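Local coordinates for protein thioredoxin reductase (Streptomyces clavuligerus, PDB 4NTD) that catalyses, with bound FAD, disulfide bond formation in natural products, probably that of holomycin, at residues A[104-109]-A[263-268]; A[109-114]-A[118-123]; A[291-296]-A[317-322]. One frame throughout, in Å; residues are numbered along the deposited sequence.

Overall arrangement
Contacts 1 and 2 share Val109 and strand 106-112, and they meet where Arg123 of contact 2 forms a salt bridge with Asp108 of contact 1. Contact 1 is partly buried: a helix leans on the strand through one leucine and two waters, while the same strand holds the adenine of FAD. Contact 2, also partly buried, pairs that strand with 119-123 by backbone bonds; one face is largely apolar, with Val109, Phe120 and Val122 buried, the other charged. Contact 3 is buried and purely apolar between its segments, joining strand 292-294 to the C-terminal helix. Apolar packing connects it to both others, through Leu266 on Val292 and Phe120 on Val292.

Contact 1: residues A[104-109]-A[263-268]. With FAD (flavin-adenine dinucleotide), chain C.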
loop_
_atom_site.group_PDB
_atom_site.type_symbol
_atom_site.label_atom_id
_atom_site.label_comp_id
_atom_site.label_asym_id
_atom_site.label_seq_id
_atom_site.Cartn_x
_atom_site.Cartn_y
_atom_site.Cartn_z
ATOM N N GLY A 104 -13.648 21.401 -3.838
ATOM C CA GLY A 104 -12.983 22.685 -4.014
ATOM C C GLY A 104 -11.486 22.498 -4.136
ATOM O O GLY A 104 -10.997 21.366 -4.184
ATOM N N GLU A 105 -10.760 23.611 -4.180
ATOM C CA GLU A 105 -9.314 23.592 -4.370
ATOM C C GLU A 105 -8.622 24.326 -3.231
ATOM O O GLU A 105 -8.897 25.500 -2.985
ATOM C CB GLU A 105 -8.941 24.240 -5.708
ATOM C CG GLU A 105 -7.446 24.195 -6.012
ATOM C CD GLU A 105 -7.071 24.807 -7.351
ATOM O OE1 GLU A 105 -7.962 25.039 -8.194
ATOM O OE2 GLU A 105 -5.866 25.055 -7.564
ATOM N N VAL A 106 -7.724 23.629 -2.539
ATOM C CA VAL A 106 -6.887 24.253 -1.521
ATOM C C VAL A 106 -5.767 25.005 -2.227
ATOM O O VAL A 106 -5.069 24.429 -3.063
ATOM C CB VAL A 106 -6.273 23.207 -0.567
ATOM C CG1 VAL A 106 -5.332 23.874 0.432
ATOM C CG2 VAL A 106 -7.370 22.437 0.158
ATOM N N ASP A 107 -5.597 26.285 -1.907
ATOM C CA ASP A 107 -4.503 27.060 -2.495
ATOM C C ASP A 107 -3.464 27.547 -1.478
ATOM O O ASP A 107 -2.473 28.158 -1.867
ATOM C CB ASP A 107 -5.048 28.220 -3.338
ATOM C CG ASP A 107 -5.578 29.366 -2.507
ATOM O OD1 ASP A 107 -5.964 29.154 -1.339
ATOM O OD2 ASP A 107 -5.612 30.495 -3.039
ATOM N N ASP A 108 -3.674 27.265 -0.192
ATOM C CA ASP A 108 -2.672 27.589 0.827
ATOM C C ASP A 108 -2.847 26.753 2.093
ATOM O O ASP A 108 -3.971 26.474 2.513
ATOM C CB ASP A 108 -2.730 29.080 1.187
ATOM C CG ASP A 108 -1.575 29.517 2.075
ATOM O OD1 ASP A 108 -0.422 29.126 1.802
ATOM O OD2 ASP A 108 -1.818 30.260 3.047
ATOM N N VAL A 109 -1.720 26.352 2.680
ATOM C CA VAL A 109 -1.689 25.739 4.007
ATOM C C VAL A 109 -0.592 26.437 4.814
ATOM O O VAL A 109 0.560 26.485 4.383
ATOM C CB VAL A 109 -1.398 24.224 3.943
ATOM C CG1 VAL A 109 -1.444 23.608 5.336
ATOM C CG2 VAL A 109 -2.391 23.524 3.025
ATOM N N ASP A 263 2.943 19.168 -5.569
ATOM C CA ASP A 263 3.546 19.301 -4.237
ATOM C C ASP A 263 3.816 20.754 -3.817
ATOM O O ASP A 263 4.573 20.998 -2.877
ATOM C CB ASP A 263 4.833 18.459 -4.148
ATOM C CG ASP A 263 5.890 18.867 -5.167
ATOM O OD1 ASP A 263 5.717 19.895 -5.857
ATOM O OD2 ASP A 263 6.904 18.147 -5.279
ATOM N N GLY A 264 3.186 21.710 -4.497
ATOM C CA GLY A 264 3.374 23.128 -4.189
ATOM C C GLY A 264 3.057 23.495 -2.747
ATOM O O GLY A 264 3.760 24.305 -2.141
ATOM N N LEU A 265 2.002 22.899 -2.194
ATOM C CA LEU A 265 1.616 23.162 -0.805
ATOM C C LEU A 265 2.661 22.633 0.176
ATOM O O LEU A 265 2.886 23.228 1.230
ATOM C CB LEU A 265 0.246 22.552 -0.491
ATOM C CG LEU A 265 -0.939 23.115 -1.283
ATOM C CD1 LEU A 265 -2.170 22.238 -1.107
ATOM C CD2 LEU A 265 -1.240 24.552 -0.874
ATOM N N LEU A 266 3.292 21.516 -0.178
ATOM C CA LEU A 266 4.343 20.924 0.649
ATOM C C LEU A 266 5.615 21.772 0.609
ATOM O O LEU A 266 6.236 22.017 1.644
ATOM C CB LEU A 266 4.634 19.489 0.197
ATOM C CG LEU A 266 3.452 18.520 0.335
ATOM C CD1 LEU A 266 3.695 17.241 -0.453
ATOM C CD2 LEU A 266 3.178 18.206 1.799
ATOM N N THR A 267 5.993 22.224 -0.584
ATOM C CA THR A 267 7.139 23.121 -0.741
ATOM C C THR A 267 6.953 24.411 0.065
ATOM O O THR A 267 7.880 24.859 0.743
ATOM C CB THR A 267 7.381 23.461 -2.226
ATOM O OG1 THR A 267 7.636 22.253 -2.953
ATOM C CG2 THR A 267 8.573 24.405 -2.390
ATOM N N ALA A 268 5.754 24.990 0.002
ATOM C CA ALA A 268 5.451 26.232 0.723
ATOM C C ALA A 268 5.507 26.061 2.245
ATOM O O ALA A 268 5.836 27.004 2.966
ATOM C CB ALA A 268 4.092 26.772 0.301
HETATM P PA FAD C . -5.315 10.824 -7.630
HETATM O O1A FAD C . -6.123 9.566 -7.803
HETATM O O2A FAD C . -4.851 11.550 -8.864
HETATM O O5B FAD C . -6.174 11.844 -6.741
HETATM C C5B FAD C . -5.653 13.123 -6.405
HETATM C C4B FAD C . -6.822 14.042 -6.098
HETATM O O4B FAD C . -6.336 15.252 -5.523
HETATM C C3B FAD C . -7.606 14.430 -7.350
HETATM O O3B FAD C . -8.983 14.051 -7.221
HETATM C C2B FAD C . -7.445 15.938 -7.456
HETATM O O2B FAD C . -8.633 16.583 -7.925
HETATM C C1B FAD C . -7.117 16.335 -6.026
HETATM N N9A FAD C . -6.359 17.593 -5.846
HETATM C C8A FAD C . -5.175 17.911 -6.400
HETATM N N7A FAD C . -4.769 19.135 -5.982
HETATM C C5A FAD C . -5.703 19.608 -5.139
HETATM C C6A FAD C . -5.899 20.834 -4.339
HETATM N N6A FAD C . -4.980 21.826 -4.375
HETATM N N1A FAD C . -7.020 20.928 -3.585
HETATM C C2A FAD C . -7.945 19.945 -3.545
HETATM N N3A FAD C . -7.823 18.801 -4.247
HETATM C C4A FAD C . -6.747 18.582 -5.044
HETATM N N1 FAD C . -3.527 2.718 -11.699
HETATM C C2 FAD C . -4.005 1.476 -11.455
HETATM O O2 FAD C . -3.734 0.950 -10.356
HETATM N N3 FAD C . -4.752 0.799 -12.347
HETATM C C4 FAD C . -5.080 1.319 -13.543
HETATM O O4 FAD C . -5.769 0.666 -14.352
HETATM C C4X FAD C . -4.605 2.681 -13.885
HETATM N N5 FAD C . -4.883 3.287 -15.067
HETATM C C5X FAD C . -4.408 4.533 -15.333
HETATM C C6 FAD C . -4.710 5.132 -16.552
HETATM C C7 FAD C . -4.243 6.407 -16.858
HETATM C C7M FAD C . -4.581 7.037 -18.187
HETATM C C8 FAD C . -3.413 7.143 -15.871
HETATM C C8M FAD C . -2.889 8.521 -16.184
HETATM C C9 FAD C . -3.107 6.552 -14.649
HETATM C C9A FAD C . -3.571 5.271 -14.338
HETATM N N10 FAD C . -3.276 4.646 -13.099
HETATM C C10 FAD C . -3.785 3.359 -12.859
HETATM C "C1'" FAD C . -2.475 5.284 -12.046
HETATM C "C2'" FAD C . -3.410 6.049 -11.109
HETATM O "O2'" FAD C . -3.872 7.236 -11.771
HETATM C "C3'" FAD C . -2.717 6.437 -9.803
HETATM O "O3'" FAD C . -2.192 5.259 -9.179
HETATM C "C4'" FAD C . -3.650 7.130 -8.809
HETATM O "O4'" FAD C . -4.395 8.179 -9.438
HETATM C "C5'" FAD C . -2.875 7.737 -7.646
HETATM O "O5'" FAD C . -3.787 8.024 -6.589
HETATM P P FAD C . -3.652 9.357 -5.704
HETATM O O1P FAD C . -2.203 9.572 -5.363
HETATM O O2P FAD C . -4.690 9.270 -4.613
HETATM O O3P FAD C . -4.000 10.570 -6.723
HETATM O O HOH W 1 1.245 25.470 1.826
HETATM O O HOH W 2 3.297 27.650 4.521
#
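The nearest CA atoms across the contact, 6.4 Å apart, are those of Asp108 and Leu265, where strand 106-109 and helix 264-268 run almost parallel at 17°. Leu265 carries most of the contact. Its CG stands opposite the carbonyl carbon (chi1 -63°), and the two methyls then divide the work. Leu265 CD1 touches Val106 CG1 at 3.9 Å, the two side chains meeting at a slant. Leu265 CD2 comes down on the backbone beyond, 3.7 Å from Asp108 N, and also meets CG2 of Val109 at 4.2 Å, side chains crossing at about a right angle. The peptide under CD2 is irregular, since Asp107 and Asp108 together face Arg123 of the adjacent strand as a classic beta bulge.

Polar linkage between the segments runs through water. One water donates to Val109 O and to Leu265 O, each at 2.8 Å; a second bridges Val109 O to Ala268 O, more weakly at Ala268.

Val106 also lies in the FAD pocket of this pyridine nucleotide-disulphide oxidoreductase and binds the cofactor through its main chain. Val106 N donates to FAD N1A at 3.0 Å, nearly straight (161°), while FAD N6A donates to Val106 O at 2.9 Å. The donor and acceptor of a single residue therefore match the adenine edge, consistent with a neutral adenine, N1A accepting and N6A donating, while Leu265 packs against Val106 CG1.

Contact 2: residues A[109-114]-A[118-123]; sequences VEREGE and PRFTVR
Glu110 and Thr121 form a hydrogen-bonded pair in the antiparallel beta hairpin of strands 106-112 and 119-124, whose short segments run at 156°. Glu110 N donates to Thr121 O at 2.9 Å, and Thr121 N returns a bond of equal length to Glu110 O. Toward the turn the second such pair is less even: Glu112 N reaches Arg119 O at 2.7 Å, whereas Arg119 N sits 3.2 Å from Glu112 O. Val109 with Val122 and Arg111 with Phe120 are the non-hydrogen-bonded pairs.

Those four residues share one face of the sheet. There the aliphatic part of Arg111 lies alongside the Phe120 ring, both pointing the same way. Arg111 CG is anti to the backbone N (chi1 -174°) and the chain bends at chi3 (66°), where Arg111 CD comes up to 3.6 Å from Phe120 CE1. Val109 CG1 approaches to 4.1 Å from Phe120 CD1, at a slant to the ring. Val135 of strand 134-137 continues this apolar layer.

On the opposite face the contact is ionic. In the conformer described here, one of two for its side chain, Arg123 approaches Glu110 end-on with two nitrogens; NH1 also has a salt bridge to Asp108. For this conformer both N-H groups converge on one oxygen: Glu110 OE2 lies in the guanidinium plane of Arg123, 2.9 Å from NH2 and 3.0 Å from NH1.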
loop_
_atom_site.group_PDB
_atom_site.type_symbol
_atom_site.label_atom_id
_atom_site.label_comp_id
_atom_site.label_asym_id
_atom_site.label_seq_id
_atom_site.Cartn_x
_atom_site.Cartn_y
_atom_site.Cartn_z
ATOM N N VAL A 109 -1.720 26.352 2.680
ATOM C CA VAL A 109 -1.689 25.739 4.007
ATOM C C VAL A 109 -0.592 26.437 4.814
ATOM O O VAL A 109 0.560 26.485 4.383
ATOM C CB VAL A 109 -1.398 24.224 3.943
ATOM C CG1 VAL A 109 -1.444 23.608 5.336
ATOM C CG2 VAL A 109 -2.391 23.524 3.025
ATOM N N GLU A 110 -0.961 26.984 5.973
ATOM C CA GLU A 110 -0.025 27.715 6.832
ATOM C C GLU A 110 0.076 27.051 8.200
ATOM O O GLU A 110 -0.939 26.717 8.808
ATOM C CB GLU A 110 -0.479 29.167 6.995
ATOM C CG GLU A 110 0.468 30.031 7.821
ATOM C CD GLU A 110 0.096 31.504 7.804
ATOM O OE1 GLU A 110 0.953 32.334 8.179
ATOM O OE2 GLU A 110 -1.045 31.838 7.420
ATOM N N ARG A 111 1.304 26.884 8.684
ATOM C CA ARG A 111 1.555 26.225 9.964
ATOM C C ARG A 111 1.532 27.216 11.127
ATOM O O ARG A 111 2.042 28.334 11.006
ATOM C CB ARG A 111 2.906 25.509 9.926
ATOM C CG ARG A 111 3.196 24.675 11.164
ATOM C CD ARG A 111 4.104 23.505 10.847
ATOM N NE ARG A 111 5.451 23.909 10.436
ATOM C CZ ARG A 111 6.537 23.903 11.213
ATOM N NH1 ARG A 111 7.702 24.291 10.705
ATOM N NH2 ARG A 111 6.481 23.517 12.487
ATOM N N GLU A 112 0.931 26.789 12.241
ATOM C CA GLU A 112 0.875 27.582 13.469
ATOM C C GLU A 112 1.337 26.724 14.652
ATOM O O GLU A 112 1.495 25.509 14.524
ATOM C CB GLU A 112 -0.554 28.096 13.728
ATOM C CG GLU A 112 -1.421 28.318 12.490
ATOM C CD GLU A 112 -1.146 29.638 11.790
ATOM O OE1 GLU A 112 -0.355 30.447 12.321
ATOM O OE2 GLU A 112 -1.731 29.868 10.709
ATOM N N GLY A 113 1.550 27.362 15.802
ATOM C CA GLY A 113 1.907 26.654 17.038
ATOM C C GLY A 113 3.300 26.043 17.074
ATOM O O GLY A 113 4.068 26.158 16.116
ATOM N N GLU A 114 3.618 25.388 18.191
ATOM C CA GLU A 114 4.931 24.764 18.391
ATOM C C GLU A 114 5.088 23.470 17.590
ATOM O O GLU A 114 4.107 22.913 17.091
ATOM C CB GLU A 114 5.166 24.476 19.881
ATOM C CG GLU A 114 5.423 25.713 20.729
ATOM C CD GLU A 114 6.052 25.388 22.073
ATOM O OE1 GLU A 114 5.747 24.316 22.641
ATOM O OE2 GLU A 114 6.852 26.211 22.569
ATOM N N PRO A 118 1.490 20.962 16.650
ATOM C CA PRO A 118 1.212 21.643 15.382
ATOM C C PRO A 118 -0.265 21.965 15.166
ATOM O O PRO A 118 -1.140 21.256 15.659
ATOM C CB PRO A 118 1.683 20.646 14.313
ATOM C CG PRO A 118 2.475 19.607 15.016
ATOM C CD PRO A 118 2.076 19.622 16.456
ATOM N N ARG A 119 -0.512 23.045 14.434
ATOM C CA ARG A 119 -1.843 23.406 13.959
ATOM C C ARG A 119 -1.661 24.034 12.581
ATOM O O ARG A 119 -0.587 24.556 12.275
ATOM C CB ARG A 119 -2.518 24.376 14.935
ATOM C CG ARG A 119 -3.815 25.001 14.429
ATOM C CD ARG A 119 -4.686 25.496 15.576
ATOM N NE ARG A 119 -5.125 24.391 16.430
ATOM C CZ ARG A 119 -6.218 23.650 16.243
ATOM N NH1 ARG A 119 -7.048 23.872 15.223
ATOM N NH2 ARG A 119 -6.492 22.670 17.097
ATOM N N PHE A 120 -2.694 23.955 11.744
ATOM C CA PHE A 120 -2.626 24.482 10.382
ATOM C C PHE A 120 -3.895 25.226 9.995
ATOM O O PHE A 120 -4.987 24.879 10.445
ATOM C CB PHE A 120 -2.395 23.344 9.381
ATOM C CG PHE A 120 -1.180 22.520 9.681
ATOM C CD1 PHE A 120 0.039 22.822 9.096
ATOM C CD2 PHE A 120 -1.253 21.452 10.564
ATOM C CE1 PHE A 120 1.165 22.070 9.378
ATOM C CE2 PHE A 120 -0.130 20.699 10.856
ATOM C CZ PHE A 120 1.080 21.007 10.261
ATOM N N THR A 121 -3.736 26.252 9.164
ATOM C CA THR A 121 -4.859 26.904 8.506
ATOM C C THR A 121 -4.850 26.491 7.041
ATOM O O THR A 121 -3.864 26.708 6.337
ATOM C CB THR A 121 -4.777 28.438 8.611
ATOM O OG1 THR A 121 -4.750 28.825 9.990
ATOM C CG2 THR A 121 -5.982 29.092 7.938
ATOM N N VAL A 122 -5.949 25.883 6.598
ATOM C CA VAL A 122 -6.115 25.450 5.214
ATOM C C VAL A 122 -7.069 26.428 4.535
ATOM O O VAL A 122 -8.176 26.644 5.023
ATOM C CB VAL A 122 -6.681 24.018 5.148
ATOM C CG1 VAL A 122 -6.933 23.595 3.707
ATOM C CG2 VAL A 122 -5.729 23.045 5.831
ATOM N N ARG A 123 -6.629 27.011 3.420
ATOM C CA ARG A 123 -7.404 28.031 2.712
ATOM C C ARG A 123 -7.759 27.558 1.303
ATOM O O ARG A 123 -6.903 27.049 0.575
ATOM C CB ARG A 123 -6.623 29.350 2.654
ATOM C CG ARG A 123 -6.276 29.918 4.027
ATOM C CD ARG A 123 -5.535 31.246 3.945
ATOM N NE ARG A 123 -5.256 31.790 5.274
ATOM C CZ ARG A 123 -4.065 31.763 5.865
ATOM N NH1 ARG A 123 -3.022 31.229 5.244
ATOM N NH2 ARG A 123 -3.913 32.279 7.077
#

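Contact 3: residues A[291-296]-A[317-322]; sequences GVWAVG and FALNHQ. With GSH (glutathione), chain B.
Trp293 and Leu319 are brought together by two torsions: chi1 of Trp293 is -91°, away from a staggered position, and swings the indole over the helix, while chi1 of Leu319 is -170°, which sets CG opposite its backbone N and lays the branch along the ring. The result is a CH-pi contact. Leu319 CB lies 3.9 Å from the centroid of the six-membered ring of Trp293 and only 3° off its normal, hence squarely over that ring and toward the rim of the indole as a whole.

The rest of the residue follows the same face. Leu319 CA is 3.7 Å from CH2 of Trp293, and the methyl CD1 of Leu319 is 3.7 Å from Trp293 CE3. Ala318 works beside it, its CB 3.9 Å from Trp293 NE1, and Trp293 CZ2 is also 3.9 Å from Ala318 C. The one polar atom of the ring is provided for elsewhere, Trp293 NE1 being hydrogen-bonded to Ser284 OG.

Another flank of the helix serves glutathione. His321 NE2 donates to glutathione OE1, the gamma-glutamyl amide oxygen, at 2.9 Å, with the acceptor near the plane of the imidazole at its edge. The same glutathione is also hydrogen-bonded to Arg65 of the second subunit, so its site spans the dimer. On this side too, Asn320 ND2 bonds to Tyr164 OH of the second subunit.

Strand 292-294 is the edge strand, within this chain, of the five-stranded parallel sheet of the FAD-binding part, hydrogen-bonded to strand 134-137, and leads to Gly296, which touches FAD. Helix 264-269 packs on Val292 and Ala294, while long helix 305-338 meets Trp293 and also lays Leu319 against Val136 of strand 134-137.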
loop_
_atom_site.group_PDB
_atom_site.type_symbol
_atom_site.label_atom_id
_atom_site.label_comp_id
_atom_site.label_asym_id
_atom_site.label_seq_id
_atom_site.Cartn_x
_atom_site.Cartn_y
_atom_site.Cartn_z
ATOM N N GLY A 291 3.519 17.140 11.682
ATOM C CA GLY A 291 2.074 17.172 11.486
ATOM C C GLY A 291 1.600 17.090 10.045
ATOM O O GLY A 291 0.394 17.123 9.796
ATOM N N VAL A 292 2.534 16.974 9.101
ATOM C CA VAL A 292 2.209 16.970 7.672
ATOM C C VAL A 292 2.616 15.646 7.022
ATOM O O VAL A 292 3.803 15.324 6.937
ATOM C CB VAL A 292 2.899 18.140 6.937
ATOM C CG1 VAL A 292 2.575 18.113 5.446
ATOM C CG2 VAL A 292 2.483 19.470 7.551
ATOM N N TRP A 293 1.615 14.889 6.574
ATOM C CA TRP A 293 1.824 13.635 5.851
ATOM C C TRP A 293 1.567 13.843 4.359
ATOM O O TRP A 293 0.808 14.734 3.973
ATOM C CB TRP A 293 0.890 12.539 6.386
ATOM C CG TRP A 293 1.469 11.715 7.507
ATOM C CD1 TRP A 293 2.005 10.466 7.405
ATOM C CD2 TRP A 293 1.563 12.078 8.892
ATOM N NE1 TRP A 293 2.430 10.027 8.635
ATOM C CE2 TRP A 293 2.171 10.996 9.566
ATOM C CE3 TRP A 293 1.191 13.210 9.629
ATOM C CZ2 TRP A 293 2.419 11.013 10.940
ATOM C CZ3 TRP A 293 1.440 13.226 10.997
ATOM C CH2 TRP A 293 2.048 12.134 11.635
ATOM N N ALA A 294 2.201 13.015 3.532
ATOM C CA ALA A 294 1.983 13.028 2.085
ATOM C C ALA A 294 1.917 11.595 1.564
ATOM O O ALA A 294 2.770 10.777 1.909
ATOM C CB ALA A 294 3.094 13.793 1.387
ATOM N N VAL A 295 0.907 11.295 0.746
ATOM C CA VAL A 295 0.697 9.936 0.232
ATOM C C VAL A 295 0.280 9.921 -1.235
ATOM O O VAL A 295 -0.337 10.866 -1.727
ATOM C CB VAL A 295 -0.371 9.163 1.045
ATOM C CG1 VAL A 295 0.010 9.095 2.516
ATOM C CG2 VAL A 295 -1.751 9.783 0.880
ATOM N N GLY A 296 0.599 8.821 -1.911
ATOM C CA GLY A 296 0.236 8.611 -3.309
ATOM C C GLY A 296 1.193 9.213 -4.322
ATOM O O GLY A 296 2.383 9.394 -4.047
ATOM N N PHE A 317 -2.551 5.380 10.243
ATOM C CA PHE A 317 -2.027 4.603 11.374
ATOM C C PHE A 317 -1.026 5.454 12.166
ATOM O O PHE A 317 -1.184 5.654 13.373
ATOM C CB PHE A 317 -1.355 3.331 10.827
ATOM C CG PHE A 317 -1.040 2.278 11.862
ATOM C CD1 PHE A 317 -1.672 1.042 11.815
ATOM C CD2 PHE A 317 -0.075 2.492 12.840
ATOM C CE1 PHE A 317 -1.375 0.057 12.739
ATOM C CE2 PHE A 317 0.221 1.510 13.771
ATOM C CZ PHE A 317 -0.427 0.289 13.716
ATOM N N ALA A 318 -0.016 5.973 11.472
ATOM C CA ALA A 318 1.037 6.771 12.104
ATOM C C ALA A 318 0.511 8.097 12.657
ATOM O O ALA A 318 0.880 8.512 13.759
ATOM C CB ALA A 318 2.167 7.022 11.116
ATOM N N LEU A 319 -0.357 8.752 11.893
ATOM C CA LEU A 319 -0.896 10.052 12.279
ATOM C C LEU A 319 -1.731 9.945 13.557
ATOM O O LEU A 319 -1.551 10.734 14.486
ATOM C CB LEU A 319 -1.714 10.647 11.125
ATOM C CG LEU A 319 -2.183 12.103 11.225
ATOM C CD1 LEU A 319 -2.474 12.651 9.834
ATOM C CD2 LEU A 319 -3.406 12.253 12.121
ATOM N N ASN A 320 -2.632 8.967 13.612
ATOM C CA ASN A 320 -3.449 8.776 14.808
ATOM C C ASN A 320 -2.595 8.432 16.024
ATOM O O ASN A 320 -2.833 8.948 17.115
ATOM C CB ASN A 320 -4.502 7.690 14.611
ATOM C CG ASN A 320 -5.363 7.499 15.846
ATOM O OD1 ASN A 320 -6.138 8.383 16.214
ATOM N ND2 ASN A 320 -5.213 6.360 16.508
ATOM N N HIS A 321 -1.608 7.563 15.831
ATOM C CA HIS A 321 -0.685 7.196 16.907
ATOM C C HIS A 321 -0.013 8.414 17.519
ATOM O O HIS A 321 0.075 8.536 18.741
ATOM C CB HIS A 321 0.383 6.226 16.402
ATOM C CG HIS A 321 0.076 4.801 16.708
ATOM N ND1 HIS A 321 0.898 4.017 17.485
ATOM C CD2 HIS A 321 -0.985 4.028 16.378
ATOM C CE1 HIS A 321 0.365 2.817 17.603
ATOM N NE2 HIS A 321 -0.777 2.795 16.937
ATOM N N GLN A 322 0.455 9.317 16.666
ATOM C CA GLN A 322 1.165 10.487 17.152
ATOM C C GLN A 322 0.206 11.528 17.747
ATOM O O GLN A 322 0.584 12.252 18.669
ATOM C CB GLN A 322 2.055 11.075 16.056
ATOM C CG GLN A 322 3.184 11.936 16.605
ATOM C CD GLN A 322 2.736 13.346 16.935
ATOM O OE1 GLN A 322 1.809 13.870 16.321
ATOM N NE2 GLN A 322 3.381 13.961 17.920
HETATM N N1 GSH B . 2.128 -1.030 16.043
HETATM C CA1 GSH B . 1.686 -0.082 17.068
HETATM C C1 GSH B . 2.942 0.576 17.671
HETATM O O11 GSH B . 3.532 -0.071 18.571
HETATM O O12 GSH B . 3.284 1.702 17.231
HETATM C CB1 GSH B . 0.985 -0.776 18.211
HETATM C CG1 GSH B . -0.442 -0.268 18.417
HETATM C CD1 GSH B . -1.298 -0.712 17.234
HETATM O OE1 GSH B . -1.607 0.067 16.335
HETATM N N2 GSH B . -1.755 -1.962 17.352
HETATM C CA2 GSH B . -2.577 -2.613 16.327
HETATM C C2 GSH B . -1.660 -3.157 15.314
HETATM O O2 GSH B . -0.443 -3.270 15.470
HETATM C CB2 GSH B . -3.266 -1.643 15.365
HETATM S SG2 GSH B . -5.063 -1.774 15.006
HETATM N N3 GSH B . -2.344 -3.335 14.200
HETATM C CA3 GSH B . -1.686 -3.641 13.002
HETATM C C3 GSH B . -2.023 -5.009 12.350
HETATM O O31 GSH B . -3.100 -5.727 12.787
HETATM O O32 GSH B . -1.319 -5.440 11.346
#